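Local coordinates for protein killer cell lectin-like receptor 3 (Mus musculus, PDB 3C8J) that acts on natural killer cells as a disulfide-linked homodimeric receptor of C-type lectin-like fold that recognises class I MHC molecules, at residues Y93-N97 with H130-Y136; F168-C173 with I181-C186. The protein carries 4 engineered substitutions. Numbering follows the deposited sequence.

Contact 1. Residues Y93-N97 with H130-Y136; sequences YFIMN and HVIPGNY. Engineered in segment 130-136: G134 (natural residue Glu).
Residues 93-95 run extended on strand 90-96, M96 (phi/psi -98/36) departs from the extended form, and the chain turns a corner at N97. Facing them, H130 is still helical, V131 is the first residue to leave helical phi/psi after helix 121-130, and the chain then passes through I132, P133 and the engineered G134 (natural Glu) into strand 136-143 at Y136. The backbones stay apart, F94 CA to V131 CA being 8.4 Å at the closest, so side chains alone make the contact. F94 (chi1 m) points across: its CZ lies 3.3 Å from H130 CD2, the ring centroids 4.7 Å apart with planes at 37°, an oblique pair. F94 CE2 also reaches V131 CG2 at 4.0 Å, and Y136 CE2 lies at the ring edge, 4.4 Å from F94 CD2. In this C-type lectin-like domain the packing ties the helix-to-strand connection to a strand paired with 82-88, whose Y83 stacks on F94 and hydrogen-bonds H130 NE2 through its hydroxyl. M96 (m, m, m) starts sideways and bends in so that SD sits beside the edge of the Y136 ring, 5.0 Å from its centroid, a Met-aromatic contact; M96 CE is 4.0 Å from I132 CD1 and 3.5 Å from Y136 OH. Y136 OH donates to I132 O, 2.7 Å.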
ATOM      1  N   TYR A  93      -5.557  -9.638  -1.285  1.00 54.06           N
ATOM      2  CA  TYR A  93      -5.109 -10.828  -1.984  1.00 54.16           C
ATOM      3  C   TYR A  93      -5.755 -10.807  -3.357  1.00 54.03           C
ATOM      4  O   TYR A  93      -6.991 -10.694  -3.477  1.00 54.30           O
ATOM      5  CB  TYR A  93      -5.599 -12.106  -1.283  1.00 54.16           C
ATOM      6  CG  TYR A  93      -4.700 -12.663  -0.218  1.00 54.75           C
ATOM      7  CD1 TYR A  93      -5.063 -12.584   1.116  1.00 55.64           C
ATOM      8  CD2 TYR A  93      -3.503 -13.290  -0.533  1.00 55.66           C
ATOM      9  CE1 TYR A  93      -4.260 -13.090   2.103  1.00 54.93           C
ATOM     10  CE2 TYR A  93      -2.676 -13.799   0.470  1.00 55.19           C
ATOM     11  CZ  TYR A  93      -3.073 -13.689   1.781  1.00 54.50           C
ATOM     12  OH  TYR A  93      -2.302 -14.182   2.800  1.00 55.23           O
ATOM     13  N   PHE A  94      -4.956 -10.935  -4.400  1.00 53.72           N
ATOM     14  CA  PHE A  94      -5.555 -11.089  -5.710  1.00 53.41           C
ATOM     15  C   PHE A  94      -5.340 -12.537  -6.062  1.00 54.40           C
ATOM     16  O   PHE A  94      -4.205 -12.970  -6.258  1.00 54.89           O
ATOM     17  CB  PHE A  94      -4.939 -10.134  -6.732  1.00 52.56           C
ATOM     18  CG  PHE A  94      -5.012  -8.682  -6.326  1.00 50.49           C
ATOM     19  CD1 PHE A  94      -4.088  -8.151  -5.467  1.00 48.05           C
ATOM     20  CD2 PHE A  94      -6.014  -7.851  -6.808  1.00 49.98           C
ATOM     21  CE1 PHE A  94      -4.153  -6.814  -5.082  1.00 48.20           C
ATOM     22  CE2 PHE A  94      -6.080  -6.503  -6.434  1.00 46.71           C
ATOM     23  CZ  PHE A  94      -5.157  -5.999  -5.568  1.00 48.25           C
ATOM     24  N   ILE A  95      -6.430 -13.299  -6.069  1.00 55.03           N
ATOM     25  CA  ILE A  95      -6.372 -14.718  -6.362  1.00 55.61           C
ATOM     26  C   ILE A  95      -6.601 -14.921  -7.857  1.00 56.40           C
ATOM     27  O   ILE A  95      -7.692 -14.663  -8.384  1.00 56.87           O
ATOM     28  CB  ILE A  95      -7.374 -15.514  -5.503  1.00 55.53           C
ATOM     29  CG1 ILE A  95      -7.167 -15.155  -4.034  1.00 55.12           C
ATOM     30  CG2 ILE A  95      -7.199 -17.021  -5.728  1.00 55.04           C
ATOM     31  CD1 ILE A  95      -7.829 -16.072  -3.076  1.00 56.32           C
ATOM     32  N   MET A  96      -5.545 -15.387  -8.515  1.00 57.04           N
ATOM     33  CA  MET A  96      -5.436 -15.413  -9.968  1.00 57.50           C
ATOM     34  C   MET A  96      -5.779 -16.770 -10.603  1.00 57.79           C
ATOM     35  O   MET A  96      -5.149 -17.188 -11.576  1.00 57.61           O
ATOM     36  CB  MET A  96      -4.026 -14.945 -10.352  1.00 57.42           C
ATOM     37  CG  MET A  96      -3.716 -13.519  -9.883  1.00 57.86           C
ATOM     38  SD  MET A  96      -4.807 -12.192 -10.485  1.00 60.64           S
ATOM     39  CE  MET A  96      -4.135 -11.792 -12.111  1.00 58.86           C
ATOM     40  N   ASN A  97      -6.763 -17.460 -10.010  1.00 58.74           N
ATOM     41  CA  ASN A  97      -7.457 -18.616 -10.609  1.00 59.14           C
ATOM     42  C   ASN A  97      -8.895 -18.224 -10.784  1.00 59.13           C
ATOM     43  O   ASN A  97      -9.445 -17.527  -9.933  1.00 59.51           O
ATOM     44  CB  ASN A  97      -7.487 -19.839  -9.688  1.00 59.46           C
ATOM     45  CG  ASN A  97      -6.161 -20.147  -9.082  1.00 61.03           C
ATOM     46  OD1 ASN A  97      -5.729 -19.472  -8.144  1.00 62.45           O
ATOM     47  ND2 ASN A  97      -5.503 -21.190  -9.590  1.00 62.21           N
ATOM     48  N   HIS A 130      -4.744  -0.807 -10.600  1.00 49.88           N
ATOM     49  CA  HIS A 130      -3.755  -1.769 -10.121  1.00 50.18           C
ATOM     50  C   HIS A 130      -3.831  -3.106 -10.866  1.00 50.61           C
ATOM     51  O   HIS A 130      -2.848  -3.665 -11.349  1.00 49.60           O
ATOM     52  CB  HIS A 130      -3.988  -2.039  -8.648  1.00 50.23           C
ATOM     53  CG  HIS A 130      -3.146  -3.150  -8.128  1.00 50.36           C
ATOM     54  ND1 HIS A 130      -1.795  -3.003  -7.898  1.00 50.68           N
ATOM     55  CD2 HIS A 130      -3.438  -4.447  -7.878  1.00 48.59           C
ATOM     56  CE1 HIS A 130      -1.295  -4.155  -7.486  1.00 52.72           C
ATOM     57  NE2 HIS A 130      -2.274  -5.051  -7.479  1.00 54.34           N
ATOM     58  N   VAL A 131      -5.054  -3.604 -10.921  1.00 51.40           N
ATOM     59  CA  VAL A 131      -5.370  -4.924 -11.386  1.00 51.54           C
ATOM     60  C   VAL A 131      -4.723  -5.225 -12.748  1.00 52.39           C
ATOM     61  O   VAL A 131      -4.635  -4.339 -13.620  1.00 52.48           O
ATOM     62  CB  VAL A 131      -6.899  -5.014 -11.349  1.00 51.57           C
ATOM     63  CG1 VAL A 131      -7.535  -5.318 -12.687  1.00 50.94           C
ATOM     64  CG2 VAL A 131      -7.370  -5.876 -10.158  1.00 51.46           C
ATOM     65  N   ILE A 132      -4.224  -6.455 -12.911  1.00 52.56           N
ATOM     66  CA  ILE A 132      -3.834  -6.944 -14.227  1.00 53.12           C
ATOM     67  C   ILE A 132      -5.143  -7.079 -15.004  1.00 52.72           C
ATOM     68  O   ILE A 132      -6.123  -7.484 -14.411  1.00 52.49           O
ATOM     69  CB  ILE A 132      -3.127  -8.309 -14.135  1.00 53.58           C
ATOM     70  CG1 ILE A 132      -1.672  -8.141 -13.707  1.00 54.02           C
ATOM     71  CG2 ILE A 132      -3.156  -9.022 -15.495  1.00 54.46           C
ATOM     72  CD1 ILE A 132      -1.124  -9.319 -12.944  1.00 54.54           C
ATOM     73  N   PRO A 133      -5.187  -6.694 -16.303  1.00 53.28           N
ATOM     74  CA  PRO A 133      -6.467  -6.818 -17.064  1.00 53.39           C
ATOM     75  C   PRO A 133      -7.165  -8.150 -16.810  1.00 54.12           C
ATOM     76  O   PRO A 133      -6.552  -9.203 -16.964  1.00 55.38           O
ATOM     77  CB  PRO A 133      -6.024  -6.727 -18.515  1.00 52.48           C
ATOM     78  CG  PRO A 133      -4.842  -5.846 -18.472  1.00 52.91           C
ATOM     79  CD  PRO A 133      -4.125  -6.094 -17.143  1.00 52.75           C
ATOM     80  N   GLY A 134      -8.410  -8.099 -16.357  1.00 54.33           N
ATOM     81  CA  GLY A 134      -9.188  -9.298 -16.096  1.00 54.77           C
ATOM     82  C   GLY A 134     -10.502  -8.916 -15.441  1.00 55.42           C
ATOM     83  O   GLY A 134     -10.888  -7.744 -15.446  1.00 55.79           O
ATOM     84  N   ASN A 135     -11.187  -9.910 -14.884  1.00 55.55           N
ATOM     85  CA  ASN A 135     -12.425  -9.711 -14.164  1.00 55.68           C
ATOM     86  C   ASN A 135     -12.324 -10.345 -12.792  1.00 56.10           C
ATOM     87  O   ASN A 135     -11.961 -11.521 -12.676  1.00 57.15           O
ATOM     88  CB  ASN A 135     -13.574 -10.314 -14.944  1.00 55.41           C
ATOM     89  CG  ASN A 135     -13.718  -9.696 -16.301  1.00 55.78           C
ATOM     90  OD1 ASN A 135     -13.836 -10.391 -17.301  1.00 56.56           O
ATOM     91  ND2 ASN A 135     -13.677  -8.371 -16.355  1.00 56.77           N
ATOM     92  N   TYR A 136     -12.651  -9.576 -11.757  1.00 55.18           N
ATOM     93  CA  TYR A 136     -12.434 -10.008 -10.385  1.00 54.82           C
ATOM     94  C   TYR A 136     -13.733  -9.968  -9.574  1.00 55.15           C
ATOM     95  O   TYR A 136     -14.370  -8.913  -9.437  1.00 55.81           O
ATOM     96  CB  TYR A 136     -11.389  -9.100  -9.716  1.00 54.17           C
ATOM     97  CG  TYR A 136     -10.036  -9.126 -10.360  1.00 53.18           C
ATOM     98  CD1 TYR A 136      -9.808  -8.459 -11.552  1.00 53.53           C
ATOM     99  CD2 TYR A 136      -8.972  -9.784  -9.763  1.00 52.86           C
ATOM    100  CE1 TYR A 136      -8.576  -8.474 -12.163  1.00 53.53           C
ATOM    101  CE2 TYR A 136      -7.708  -9.778 -10.365  1.00 53.29           C
ATOM    102  CZ  TYR A 136      -7.532  -9.117 -11.570  1.00 52.55           C
ATOM    103  OH  TYR A 136      -6.339  -9.115 -12.210  1.00 51.90           O
TER

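Contact 2. Residues F168-C173 with I181-C186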
ATOM      1  N   PHE A 168     -28.412  -2.624 -11.580  1.00 70.80           N
ATOM      2  CA  PHE A 168     -28.016  -4.014 -11.786  1.00 70.50           C
ATOM      3  C   PHE A 168     -29.251  -4.903 -11.935  1.00 70.26           C
ATOM      4  O   PHE A 168     -30.105  -4.954 -11.041  1.00 70.09           O
ATOM      5  CB  PHE A 168     -27.123  -4.515 -10.649  1.00 70.56           C
ATOM      6  CG  PHE A 168     -25.738  -3.927 -10.650  1.00 70.93           C
ATOM      7  CD1 PHE A 168     -25.154  -3.443 -11.830  1.00 71.22           C
ATOM      8  CD2 PHE A 168     -24.995  -3.876  -9.465  1.00 71.19           C
ATOM      9  CE1 PHE A 168     -23.860  -2.896 -11.818  1.00 70.88           C
ATOM     10  CE2 PHE A 168     -23.694  -3.336  -9.443  1.00 70.15           C
ATOM     11  CZ  PHE A 168     -23.134  -2.845 -10.618  1.00 70.66           C
ATOM     12  N   LYS A 169     -29.333  -5.588 -13.074  1.00 69.89           N
ATOM     13  CA  LYS A 169     -30.511  -6.383 -13.446  1.00 69.44           C
ATOM     14  C   LYS A 169     -30.443  -7.802 -12.893  1.00 69.23           C
ATOM     15  O   LYS A 169     -31.262  -8.185 -12.061  1.00 69.12           O
ATOM     16  CB  LYS A 169     -30.692  -6.403 -14.970  1.00 69.31           C
ATOM     17  CG  LYS A 169     -31.058  -5.045 -15.560  1.00 69.08           C
ATOM     18  CD  LYS A 169     -31.706  -5.195 -16.920  1.00 69.45           C
ATOM     19  CE  LYS A 169     -32.818  -4.164 -17.109  1.00 69.41           C
ATOM     20  NZ  LYS A 169     -33.696  -4.477 -18.256  1.00 68.45           N
ATOM     21  N   SER A 170     -29.440  -8.560 -13.342  1.00 69.06           N
ATOM     22  CA  SER A 170     -29.245  -9.965 -12.957  1.00 68.61           C
ATOM     23  C   SER A 170     -29.307 -10.209 -11.448  1.00 68.22           C
ATOM     24  O   SER A 170     -28.750  -9.440 -10.659  1.00 68.21           O
ATOM     25  CB  SER A 170     -27.910 -10.470 -13.495  1.00 68.47           C
ATOM     26  OG  SER A 170     -26.850  -9.678 -13.005  1.00 68.69           O
ATOM     27  N   ARG A 171     -29.991 -11.283 -11.058  1.00 67.64           N
ATOM     28  CA  ARG A 171     -29.983 -11.726  -9.665  1.00 67.05           C
ATOM     29  C   ARG A 171     -28.667 -12.439  -9.343  1.00 66.44           C
ATOM     30  O   ARG A 171     -28.666 -13.507  -8.711  1.00 66.58           O
ATOM     31  CB  ARG A 171     -31.180 -12.639  -9.373  1.00 67.01           C
ATOM     32  CG  ARG A 171     -32.411 -11.899  -8.913  1.00 67.20           C
ATOM     33  CD  ARG A 171     -33.564 -12.856  -8.624  1.00 67.77           C
ATOM     34  NE  ARG A 171     -34.773 -12.152  -8.186  1.00 68.21           N
ATOM     35  CZ  ARG A 171     -35.621 -11.531  -9.002  1.00 69.09           C
ATOM     36  NH1 ARG A 171     -35.395 -11.522 -10.311  1.00 69.80           N
ATOM     37  NH2 ARG A 171     -36.696 -10.916  -8.514  1.00 69.13           N
ATOM     38  N   GLY A 172     -27.557 -11.828  -9.769  1.00 65.46           N
ATOM     39  CA  GLY A 172     -26.247 -12.451  -9.715  1.00 64.08           C
ATOM     40  C   GLY A 172     -25.322 -11.741  -8.761  1.00 63.44           C
ATOM     41  O   GLY A 172     -25.741 -11.338  -7.675  1.00 63.57           O
ATOM     42  N   CYS A 173     -24.065 -11.589  -9.181  1.00 62.32           N
ATOM     43  CA  CYS A 173     -22.992 -11.058  -8.352  1.00 61.38           C
ATOM     44  C   CYS A 173     -22.271  -9.865  -9.022  1.00 60.90           C
ATOM     45  O   CYS A 173     -22.709  -9.390 -10.075  1.00 60.75           O
ATOM     46  CB  CYS A 173     -21.987 -12.168  -8.047  1.00 61.40           C
ATOM     47  SG  CYS A 173     -22.569 -13.411  -6.900  1.00 60.74           S
ATOM     48  N   ILE A 181     -17.318  -1.775 -12.943  1.00 64.20           N
ATOM     49  CA  ILE A 181     -17.937  -2.861 -12.181  1.00 63.88           C
ATOM     50  C   ILE A 181     -19.283  -3.219 -12.818  1.00 63.37           C
ATOM     51  O   ILE A 181     -19.978  -2.357 -13.332  1.00 63.19           O
ATOM     52  CB  ILE A 181     -18.162  -2.534 -10.662  1.00 63.85           C
ATOM     53  CG1 ILE A 181     -19.183  -1.417 -10.479  1.00 64.40           C
ATOM     54  CG2 ILE A 181     -16.888  -2.144  -9.988  1.00 64.02           C
ATOM     55  CD1 ILE A 181     -19.870  -1.445  -9.145  1.00 65.25           C
ATOM     56  N   GLU A 182     -19.632  -4.499 -12.764  1.00 62.87           N
ATOM     57  CA  GLU A 182     -20.796  -5.027 -13.450  1.00 62.64           C
ATOM     58  C   GLU A 182     -21.468  -6.133 -12.639  1.00 62.18           C
ATOM     59  O   GLU A 182     -20.910  -6.609 -11.652  1.00 62.11           O
ATOM     60  CB  GLU A 182     -20.373  -5.594 -14.799  1.00 62.68           C
ATOM     61  CG  GLU A 182     -20.385  -4.622 -15.940  1.00 62.81           C
ATOM     62  CD  GLU A 182     -20.700  -5.326 -17.248  1.00 63.24           C
ATOM     63  OE1 GLU A 182     -19.772  -5.964 -17.810  1.00 63.82           O
ATOM     64  OE2 GLU A 182     -21.867  -5.232 -17.709  1.00 59.66           O
ATOM     65  N   ASP A 183     -22.651  -6.550 -13.078  1.00 61.51           N
ATOM     66  CA  ASP A 183     -23.357  -7.662 -12.455  1.00 61.37           C
ATOM     67  C   ASP A 183     -23.574  -8.825 -13.424  1.00 61.52           C
ATOM     68  O   ASP A 183     -24.040  -8.630 -14.565  1.00 61.56           O
ATOM     69  CB  ASP A 183     -24.694  -7.207 -11.839  1.00 61.10           C
ATOM     70  CG  ASP A 183     -25.671  -6.655 -12.869  1.00 60.42           C
ATOM     71  OD1 ASP A 183     -25.280  -5.831 -13.721  1.00 58.64           O
ATOM     72  OD2 ASP A 183     -26.857  -7.038 -12.810  1.00 62.10           O
ATOM     73  N   ILE A 184     -23.247 -10.032 -12.964  1.00 61.40           N
ATOM     74  CA  ILE A 184     -23.368 -11.239 -13.791  1.00 61.11           C
ATOM     75  C   ILE A 184     -23.570 -12.511 -12.946  1.00 61.11           C
ATOM     76  O   ILE A 184     -23.344 -12.498 -11.731  1.00 60.90           O
ATOM     77  CB  ILE A 184     -22.158 -11.352 -14.778  1.00 60.96           C
ATOM     78  CG1 ILE A 184     -22.561 -12.064 -16.072  1.00 60.25           C
ATOM     79  CG2 ILE A 184     -20.924 -11.932 -14.088  1.00 61.20           C
ATOM     80  CD1 ILE A 184     -21.858 -11.559 -17.333  1.00 59.08           C
ATOM     81  N   ASP A 185     -24.025 -13.584 -13.601  1.00 61.20           N
ATOM     82  CA  ASP A 185     -24.226 -14.901 -12.985  1.00 61.17           C
ATOM     83  C   ASP A 185     -23.051 -15.287 -12.104  1.00 60.78           C
ATOM     84  O   ASP A 185     -21.911 -15.280 -12.554  1.00 61.14           O
ATOM     85  CB  ASP A 185     -24.461 -15.974 -14.074  1.00 61.52           C
ATOM     86  CG  ASP A 185     -24.413 -17.416 -13.528  1.00 61.85           C
ATOM     87  OD1 ASP A 185     -24.114 -18.341 -14.317  1.00 61.49           O
ATOM     88  OD2 ASP A 185     -24.671 -17.627 -12.321  1.00 62.42           O
ATOM     89  N   CYS A 186     -23.346 -15.637 -10.852  1.00 60.47           N
ATOM     90  CA  CYS A 186     -22.322 -15.942  -9.836  1.00 59.67           C
ATOM     91  C   CYS A 186     -21.463 -17.184 -10.131  1.00 59.27           C
ATOM     92  O   CYS A 186     -20.453 -17.414  -9.469  1.00 59.00           O
ATOM     93  CB  CYS A 186     -22.982 -16.067  -8.462  1.00 59.55           C
ATOM     94  SG  CYS A 186     -23.902 -14.580  -7.986  1.00 60.20           S
TER
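A disulfide and a short antiparallel bridge join these segments in the C-type lectin-like domain, where the loop after helix 160-164 enters strand 173-176 and pairs with strand 181-184. Parts of both segments, 168-170 and 181-182, belong to regions implicated in MHC class I binding, so the contact lies within, or next to, the surface implicated in that recognition. C173 and I184 form the hydrogen-bonded pair: C173 N donates to I184 O at 2.8 Å, nearly linear at 173°, and I184 N donates to C173 O at 3.0 Å. The same carbonyl, C173 O, also receives a CA-H...O contact from D183 CA at 3.0 Å. Just before the bridge, an inverse gamma turn centred on R171 brings G172 close to the partner strand, its CA 3.5 Å from I184 O; an ideal CB on G172 would clash with that oxygen, at 2.4 Å.

On strand 181-184, D183 meets the earlier part of the loop through two kinds of contact. With chi1 p its carboxylate turns toward the loop and accepts a hydrogen bond from S170 OG to OD2 at 2.6 Å, while its CB lies over the F168 ring, 4.0 Å from the centroid, as a CH-pi contact. F168 CZ meets I181 CD1 at 3.8 Å, and W149 packs edge-to-face with the same ring. Beyond the bridge, W101 of helix 101-110 lies against both cysteines. The cross-link C173 SG to C186 SG measures 2.1 Å with a chi3 of 100°, and both chi1 angles are m.

Overall arrangement
Both contacts are partly buried and reach the same curled sheet, yet they lie in different parts of it, with centres 18 Å apart and nearest atoms about 7 Å apart. Contact 1 fixes the exit of helix 121-130 against strand 90-96 through side chains alone, by aromatic, aliphatic and Met-aromatic packing; Y93, on the same strand but not touching 130-136, stacks with F201 of the second subunit. Contact 2 relies on covalent and polar chemistry: a disulfide, backbone hydrogen bonds and an aspartate-serine pair hold a loop that overlaps the regions implicated in MHC class I binding. Strand 136-143 connects the two, supplying Y136 to contact 1 and packing W137 and S141 against C173 in contact 2.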